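Side-chain contacts in mandelate racemase/muconate lactonizing protein (Thermobispora bispora, PDB 3VC5), which probably catalyses the magnesium-dependent dehydration of D-glucarate to 5-dehydro-4-deoxy-D-glucarate, the first step of D-glucarate breakdown: residues 88-91 against 96-99; 260-265 against 334-339. All blocks are in the same frame, centred on the assembly; numbering follows the deposited sequence.

Interaction 1 (88-91 against 96-99)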
ATOM      1  N   PRO A  88     -11.128   6.005 -23.529  1.00 32.14           N
ATOM      2  CA  PRO A  88     -12.561   5.734 -23.652  1.00 32.12           C
ATOM      3  C   PRO A  88     -12.864   4.234 -23.705  1.00 31.69           C
ATOM      4  O   PRO A  88     -12.153   3.460 -24.375  1.00 33.44           O
ATOM      5  CB  PRO A  88     -12.941   6.468 -24.952  1.00 32.52           C
ATOM      6  CG  PRO A  88     -11.968   7.691 -24.924  1.00 32.91           C
ATOM      7  CD  PRO A  88     -10.677   7.049 -24.478  1.00 29.09           C
ATOM      8  N   GLY A  89     -13.894   3.829 -22.976  1.00 32.42           N
ATOM      9  CA  GLY A  89     -14.345   2.426 -22.984  1.00 33.80           C
ATOM     10  C   GLY A  89     -13.890   1.692 -21.733  1.00 32.91           C
ATOM     11  O   GLY A  89     -14.418   0.626 -21.399  1.00 36.79           O
ATOM     12  N   LEU A  90     -12.887   2.256 -21.048  1.00 32.34           N
ATOM     13  CA  LEU A  90     -12.441   1.699 -19.770  1.00 31.82           C
ATOM     14  C   LEU A  90     -13.280   2.258 -18.626  1.00 30.11           C
ATOM     15  O   LEU A  90     -13.768   3.402 -18.669  1.00 30.50           O
ATOM     16  CB  LEU A  90     -10.942   1.959 -19.520  1.00 33.45           C
ATOM     17  CG  LEU A  90      -9.931   1.321 -20.487  1.00 33.81           C
ATOM     18  CD1 LEU A  90      -8.489   1.660 -20.128  1.00 33.32           C
ATOM     19  CD2 LEU A  90     -10.132  -0.200 -20.589  1.00 35.09           C
ATOM     20  N   ASP A  91     -13.449   1.437 -17.604  1.00 30.33           N
ATOM     21  CA  ASP A  91     -14.234   1.786 -16.439  1.00 27.53           C
ATOM     22  C   ASP A  91     -13.395   2.581 -15.419  1.00 26.82           C
ATOM     23  O   ASP A  91     -12.224   2.282 -15.243  1.00 30.54           O
ATOM     24  CB  ASP A  91     -14.694   0.469 -15.829  1.00 33.94           C
ATOM     25  CG  ASP A  91     -15.655   0.659 -14.732  1.00 39.64           C
ATOM     26  OD1 ASP A  91     -16.859   0.516 -14.982  1.00 51.35           O
ATOM     27  OD2 ASP A  91     -15.205   0.956 -13.629  1.00 40.71           O
ATOM     28  N   HIS A  96      -6.135  -0.586 -12.331  1.00 23.74           N
ATOM     29  CA  HIS A  96      -5.048  -1.448 -12.811  1.00 24.85           C
ATOM     30  C   HIS A  96      -5.045  -1.519 -14.335  1.00 25.75           C
ATOM     31  O   HIS A  96      -3.991  -1.454 -14.969  1.00 25.64           O
ATOM     32  CB  HIS A  96      -5.119  -2.865 -12.212  1.00 24.59           C
ATOM     33  CG  HIS A  96      -4.968  -2.917 -10.720  1.00 22.31           C
ATOM     34  ND1 HIS A  96      -3.921  -2.320 -10.047  1.00 29.64           N
ATOM     35  CD2 HIS A  96      -5.741  -3.501  -9.771  1.00 26.43           C
ATOM     36  CE1 HIS A  96      -4.058  -2.531  -8.746  1.00 34.77           C
ATOM     37  NE2 HIS A  96      -5.155  -3.244  -8.551  1.00 30.54           N
ATOM     38  N   ARG A  97      -6.230  -1.653 -14.929  1.00 23.98           N
ATOM     39  CA  ARG A  97      -6.337  -1.711 -16.377  1.00 23.88           C
ATOM     40  C   ARG A  97      -5.932  -0.379 -17.028  1.00 23.70           C
ATOM     41  O   ARG A  97      -5.258  -0.356 -18.058  1.00 25.69           O
ATOM     42  CB  ARG A  97      -7.764  -2.085 -16.762  1.00 27.76           C
ATOM     43  CG  ARG A  97      -7.909  -2.598 -18.157  1.00 37.53           C
ATOM     44  CD  ARG A  97      -9.272  -3.316 -18.372  1.00 49.49           C
ATOM     45  NE  ARG A  97      -9.402  -3.751 -19.756  1.00 62.12           N
ATOM     46  CZ  ARG A  97     -10.554  -4.043 -20.352  1.00 62.18           C
ATOM     47  NH1 ARG A  97     -11.690  -3.937 -19.683  1.00 68.95           N
ATOM     48  NH2 ARG A  97     -10.568  -4.434 -21.619  1.00 69.15           N
ATOM     49  N   ILE A  98      -6.380   0.733 -16.450  1.00 24.01           N
ATOM     50  CA  ILE A  98      -5.979   2.042 -16.956  1.00 23.38           C
ATOM     51  C   ILE A  98      -4.455   2.222 -16.855  1.00 21.51           C
ATOM     52  O   ILE A  98      -3.803   2.727 -17.777  1.00 22.27           O
ATOM     53  CB  ILE A  98      -6.739   3.177 -16.195  1.00 22.46           C
ATOM     54  CG1 ILE A  98      -8.224   3.126 -16.556  1.00 25.11           C
ATOM     55  CG2 ILE A  98      -6.123   4.563 -16.474  1.00 24.44           C
ATOM     56  CD1 ILE A  98      -9.110   3.956 -15.624  1.00 25.50           C
ATOM     57  N   TYR A  99      -3.881   1.791 -15.740  1.00 23.42           N
ATOM     58  CA  TYR A  99      -2.410   1.810 -15.609  1.00 23.41           C
ATOM     59  C   TYR A  99      -1.705   1.022 -16.729  1.00 24.04           C
ATOM     60  O   TYR A  99      -0.754   1.521 -17.340  1.00 23.02           O
ATOM     61  CB  TYR A  99      -1.978   1.276 -14.241  1.00 22.65           C
ATOM     62  CG  TYR A  99      -0.530   1.540 -13.938  1.00 22.00           C
ATOM     63  CD1 TYR A  99      -0.149   2.671 -13.253  1.00 22.51           C
ATOM     64  CD2 TYR A  99       0.465   0.620 -14.304  1.00 22.69           C
ATOM     65  CE1 TYR A  99       1.168   2.941 -12.963  1.00 23.65           C
ATOM     66  CE2 TYR A  99       1.800   0.868 -14.009  1.00 29.27           C
ATOM     67  CZ  TYR A  99       2.143   2.022 -13.326  1.00 23.81           C
ATOM     68  OH  TYR A  99       3.476   2.253 -13.049  1.00 29.21           O
TER
HETATM   69  O   HOH W   1     -12.521  -1.423 -17.879  1.00 41.81           O
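Leu90 splays its two methyls against neighbouring side chains of helix 95-106. Its CD2 lies over one face of the Arg97 guanidinium, 3.7 Å above the plane and displaced toward the rim. The nearest atom there is Arg97 NE, 3.7 Å from Leu90 CD2. The arginine chain runs extended from CG to NE, which brings the flat group up to the leucine methyl, the two chains lying at a slant to each other. The other methyl, CD1, meets Ile98 CG1 at 3.9 Å. The two apolar chains pass side by side, pointing opposite ways. Ile98 places CG1 anti to its carbonyl carbon (chi1 -68°), and its CD1 then ends 3.6 Å from Asp91 O. Replacing Leu90 by an alanine is likely to uncover that guanidinium face and leave only a CB near Ile98 CG1. No direct hydrogen bond joins the segments. A water accepts from Asp91 N at 3.0 Å and, weakly, from Arg97 NH1 at 3.2 Å. Asp91 OD2 turns elsewhere, to Tyr93 N and to Arg148 of the second subunit. The contact is local packing of an inter-helix loop on the start of its following helix, within the N-terminal capping domain of the enolase superfamily.

Interaction 2 (260-265 against 334-339)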
ATOM      1  N   LEU A 260      17.052  22.487  12.588  1.00 37.73           N
ATOM      2  CA  LEU A 260      16.238  21.970  11.455  1.00 32.93           C
ATOM      3  C   LEU A 260      15.362  20.753  11.805  1.00 32.95           C
ATOM      4  O   LEU A 260      15.822  19.817  12.469  1.00 38.44           O
ATOM      5  CB  LEU A 260      17.151  21.607  10.265  1.00 31.80           C
ATOM      6  CG  LEU A 260      17.970  22.733   9.622  1.00 31.01           C
ATOM      7  CD1 LEU A 260      18.908  22.171   8.560  1.00 32.66           C
ATOM      8  CD2 LEU A 260      17.097  23.871   9.036  1.00 31.74           C
ATOM      9  N   GLU A 261      14.111  20.770  11.349  1.00 31.63           N
ATOM     10  CA  GLU A 261      13.227  19.602  11.355  1.00 32.07           C
ATOM     11  C   GLU A 261      13.921  18.517  10.515  1.00 32.36           C
ATOM     12  O   GLU A 261      13.961  17.339  10.893  1.00 35.35           O
ATOM     13  CB  GLU A 261      11.862  19.976  10.744  1.00 35.02           C
ATOM     14  CG  GLU A 261      10.848  18.844  10.680  1.00 34.84           C
ATOM     15  CD  GLU A 261       9.553  19.247   9.989  1.00 37.00           C
ATOM     16  OE1 GLU A 261       9.543  20.263   9.249  1.00 38.32           O
ATOM     17  OE2 GLU A 261       8.525  18.546  10.192  1.00 47.56           O
ATOM     18  N   TYR A 262      14.460  18.931   9.365  1.00 28.05           N
ATOM     19  CA  TYR A 262      15.251  18.056   8.494  1.00 24.98           C
ATOM     20  C   TYR A 262      16.068  18.875   7.491  1.00 25.53           C
ATOM     21  O   TYR A 262      15.748  20.052   7.220  1.00 28.36           O
ATOM     22  CB  TYR A 262      14.393  16.965   7.801  1.00 26.92           C
ATOM     23  CG  TYR A 262      13.185  17.370   6.971  1.00 27.83           C
ATOM     24  CD1 TYR A 262      11.888  17.029   7.398  1.00 30.12           C
ATOM     25  CD2 TYR A 262      13.318  18.039   5.739  1.00 26.70           C
ATOM     26  CE1 TYR A 262      10.784  17.341   6.644  1.00 30.88           C
ATOM     27  CE2 TYR A 262      12.183  18.378   4.972  1.00 27.64           C
ATOM     28  CZ  TYR A 262      10.925  18.004   5.436  1.00 29.77           C
ATOM     29  OH  TYR A 262       9.780  18.294   4.719  1.00 29.44           O
ATOM     30  N   LEU A 263      17.139  18.271   6.972  1.00 26.65           N
ATOM     31  CA  LEU A 263      17.972  18.901   5.951  1.00 25.04           C
ATOM     32  C   LEU A 263      17.661  18.146   4.642  1.00 24.91           C
ATOM     33  O   LEU A 263      17.901  16.951   4.536  1.00 25.33           O
ATOM     34  CB  LEU A 263      19.468  18.807   6.338  1.00 28.06           C
ATOM     35  CG  LEU A 263      20.512  19.304   5.333  1.00 28.13           C
ATOM     36  CD1 LEU A 263      20.245  20.784   4.958  1.00 32.61           C
ATOM     37  CD2 LEU A 263      21.960  19.111   5.876  1.00 28.99           C
ATOM     38  N   GLU A 264      17.137  18.848   3.652  1.00 23.80           N
ATOM     39  CA  GLU A 264      16.565  18.206   2.471  1.00 21.52           C
ATOM     40  C   GLU A 264      17.553  18.253   1.308  1.00 22.73           C
ATOM     41  O   GLU A 264      17.990  19.332   0.905  1.00 25.25           O
ATOM     42  CB  GLU A 264      15.302  18.985   2.099  1.00 23.64           C
ATOM     43  CG  GLU A 264      14.500  18.398   0.992  1.00 26.22           C
ATOM     44  CD  GLU A 264      13.209  19.176   0.801  1.00 29.39           C
ATOM     45  OE1 GLU A 264      12.611  19.585   1.807  1.00 30.70           O
ATOM     46  OE2 GLU A 264      12.794  19.368  -0.345  1.00 31.30           O
ATOM     47  N   ASP A 265      17.945  17.082   0.790  1.00 23.59           N
ATOM     48  CA  ASP A 265      18.841  17.032  -0.383  1.00 23.13           C
ATOM     49  C   ASP A 265      20.051  17.955  -0.329  1.00 22.56           C
ATOM     50  O   ASP A 265      20.266  18.772  -1.225  1.00 23.95           O
ATOM     51  CB  ASP A 265      18.038  17.311  -1.652  1.00 21.93           C
ATOM     52  CG  ASP A 265      17.147  16.134  -1.999  1.00 23.23           C
ATOM     53  OD1 ASP A 265      17.670  14.974  -1.934  1.00 22.13           O
ATOM     54  OD2 ASP A 265      15.946  16.348  -2.278  1.00 22.68           O
ATOM     55  N   GLU A 334       9.974   8.502   7.635  1.00 24.88           N
ATOM     56  CA  GLU A 334       8.778   9.358   7.783  1.00 27.88           C
ATOM     57  C   GLU A 334       8.419  10.045   6.472  1.00 27.37           C
ATOM     58  O   GLU A 334       9.226  10.061   5.555  1.00 27.38           O
ATOM     59  CB  GLU A 334       8.979  10.352   8.912  1.00 33.62           C
ATOM     60  CG  GLU A 334       9.067   9.643  10.224  1.00 35.76           C
ATOM     61  CD  GLU A 334       9.530  10.523  11.328  1.00 37.90           C
ATOM     62  OE1 GLU A 334       9.630  11.759  11.124  1.00 39.24           O
ATOM     63  OE2 GLU A 334       9.791   9.964  12.410  1.00 42.66           O
ATOM     64  N   LEU A 335       7.205  10.595   6.386  1.00 26.81           N
ATOM     65  CA  LEU A 335       6.748  11.206   5.143  1.00 24.55           C
ATOM     66  C   LEU A 335       6.448  12.663   5.250  1.00 25.23           C
ATOM     67  O   LEU A 335       5.801  13.117   6.221  1.00 27.56           O
ATOM     68  CB  LEU A 335       5.499  10.511   4.605  1.00 29.73           C
ATOM     69  CG  LEU A 335       5.674   9.758   3.267  1.00 43.11           C
ATOM     70  CD1 LEU A 335       6.605   8.605   3.378  1.00 40.92           C
ATOM     71  CD2 LEU A 335       4.329   9.275   2.722  1.00 49.36           C
ATOM     72  N   SER A 336       6.915  13.388   4.239  1.00 23.23           N
ATOM     73  CA  SER A 336       6.466  14.743   3.997  1.00 22.87           C
ATOM     74  C   SER A 336       5.926  14.754   2.558  1.00 22.55           C
ATOM     75  O   SER A 336       5.638  13.685   1.999  1.00 22.82           O
ATOM     76  CB  SER A 336       7.639  15.715   4.168  1.00 27.51           C
ATOM     77  OG  SER A 336       7.226  17.060   4.016  1.00 31.80           O
ATOM     78  N   MET A 337       5.787  15.932   1.949  1.00 21.38           N
ATOM     79  CA  MET A 337       5.252  15.969   0.588  1.00 20.85           C
ATOM     80  C   MET A 337       5.924  17.082  -0.186  1.00 20.99           C
ATOM     81  O   MET A 337       5.961  18.216   0.272  1.00 22.83           O
ATOM     82  CB  MET A 337       3.734  16.229   0.611  1.00 21.98           C
ATOM     83  CG  MET A 337       3.056  16.065  -0.762  1.00 25.70           C
ATOM     84  SD  MET A 337       1.255  16.257  -0.748  1.00 24.45           S
ATOM     85  CE  MET A 337       0.766  14.821   0.227  1.00 24.40           C
ATOM     86  N   HIS A 338       6.424  16.747  -1.370  1.00 20.15           N
ATOM     87  CA  HIS A 338       7.061  17.673  -2.295  1.00 18.47           C
ATOM     88  C   HIS A 338       5.989  18.352  -3.158  1.00 20.05           C
ATOM     89  O   HIS A 338       4.959  17.732  -3.529  1.00 21.46           O
ATOM     90  CB  HIS A 338       8.067  16.893  -3.170  1.00 20.63           C
ATOM     91  CG  HIS A 338       8.506  17.624  -4.409  1.00 19.53           C
ATOM     92  ND1 HIS A 338       7.850  17.509  -5.630  1.00 20.44           N
ATOM     93  CD2 HIS A 338       9.544  18.477  -4.615  1.00 20.49           C
ATOM     94  CE1 HIS A 338       8.474  18.261  -6.532  1.00 19.03           C
ATOM     95  NE2 HIS A 338       9.499  18.870  -5.933  1.00 19.14           N
ATOM     96  N   SER A 339       6.287  19.592  -3.539  1.00 21.45           N
ATOM     97  CA  SER A 339       5.411  20.394  -4.379  1.00 19.83           C
ATOM     98  C   SER A 339       6.168  20.872  -5.644  1.00 20.21           C
ATOM     99  O   SER A 339       7.390  21.109  -5.589  1.00 21.96           O
ATOM    100  CB  SER A 339       4.878  21.588  -3.559  1.00 21.39           C
ATOM    101  OG  SER A 339       4.158  22.476  -4.387  1.00 23.49           O
TER
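Ser336 meets Tyr262 across the barrel interior through a hydrogen bond between their hydroxyls. The second segment begins with Glu334, whose OE1 stays 6.9 Å from Glu261 OE2. His362 bridges these two acids, taking one on each ring nitrogen, which would favour a protonated imidazole. Leu335 points away from the first segment and packs on Ile310. Ser336 points inward. Its OG, anti to the backbone N (chi1 -177°), lies near the Tyr262 ring plane, 2.9 Å from Tyr262 OH. A weak bond also links this OG to Ala363 O. Ser336 CB adds a contact at 3.4 Å to Tyr262 OH. Glu264 OE1 lies in the ring plane at its edge, 3.4 Å from Tyr262 CE2. Met337 points away again, as strand alternation requires. His338 follows at the strand end, with ND1 bonded to Asp311 OD2 and NE2 6.5 Å from Glu264 OE2. Glu264 belongs to the magnesium site, although no magnesium is bound to this chain here. His338 is the predicted proton acceptor. The Tyr262-Ser336 bond spans the inside of the modified TIM barrel between two non-adjacent strands, and the His338-Asp311 pair is consistent with the catalytic dyad of mandelate racemase relatives.

How the interactions relate
Interaction 1 lies toward the periphery of the chain, about 26 Å from its centre, and interaction 2 deep inside, about 12 Å. Their centres are 34 Å apart and they do not touch. Interaction 1 joins a loop to the next helix, a few residues along the chain in the N-terminal domain. Interaction 2 joins two strands of the C-terminal barrel, with 68 residues between the segments. The first is partly buried and rests on apolar packing and a water, near the second subunit. The second is fully buried and polar, a bond between hydroxyls close to the metal site. The first buries 183 Å², the second 78 Å².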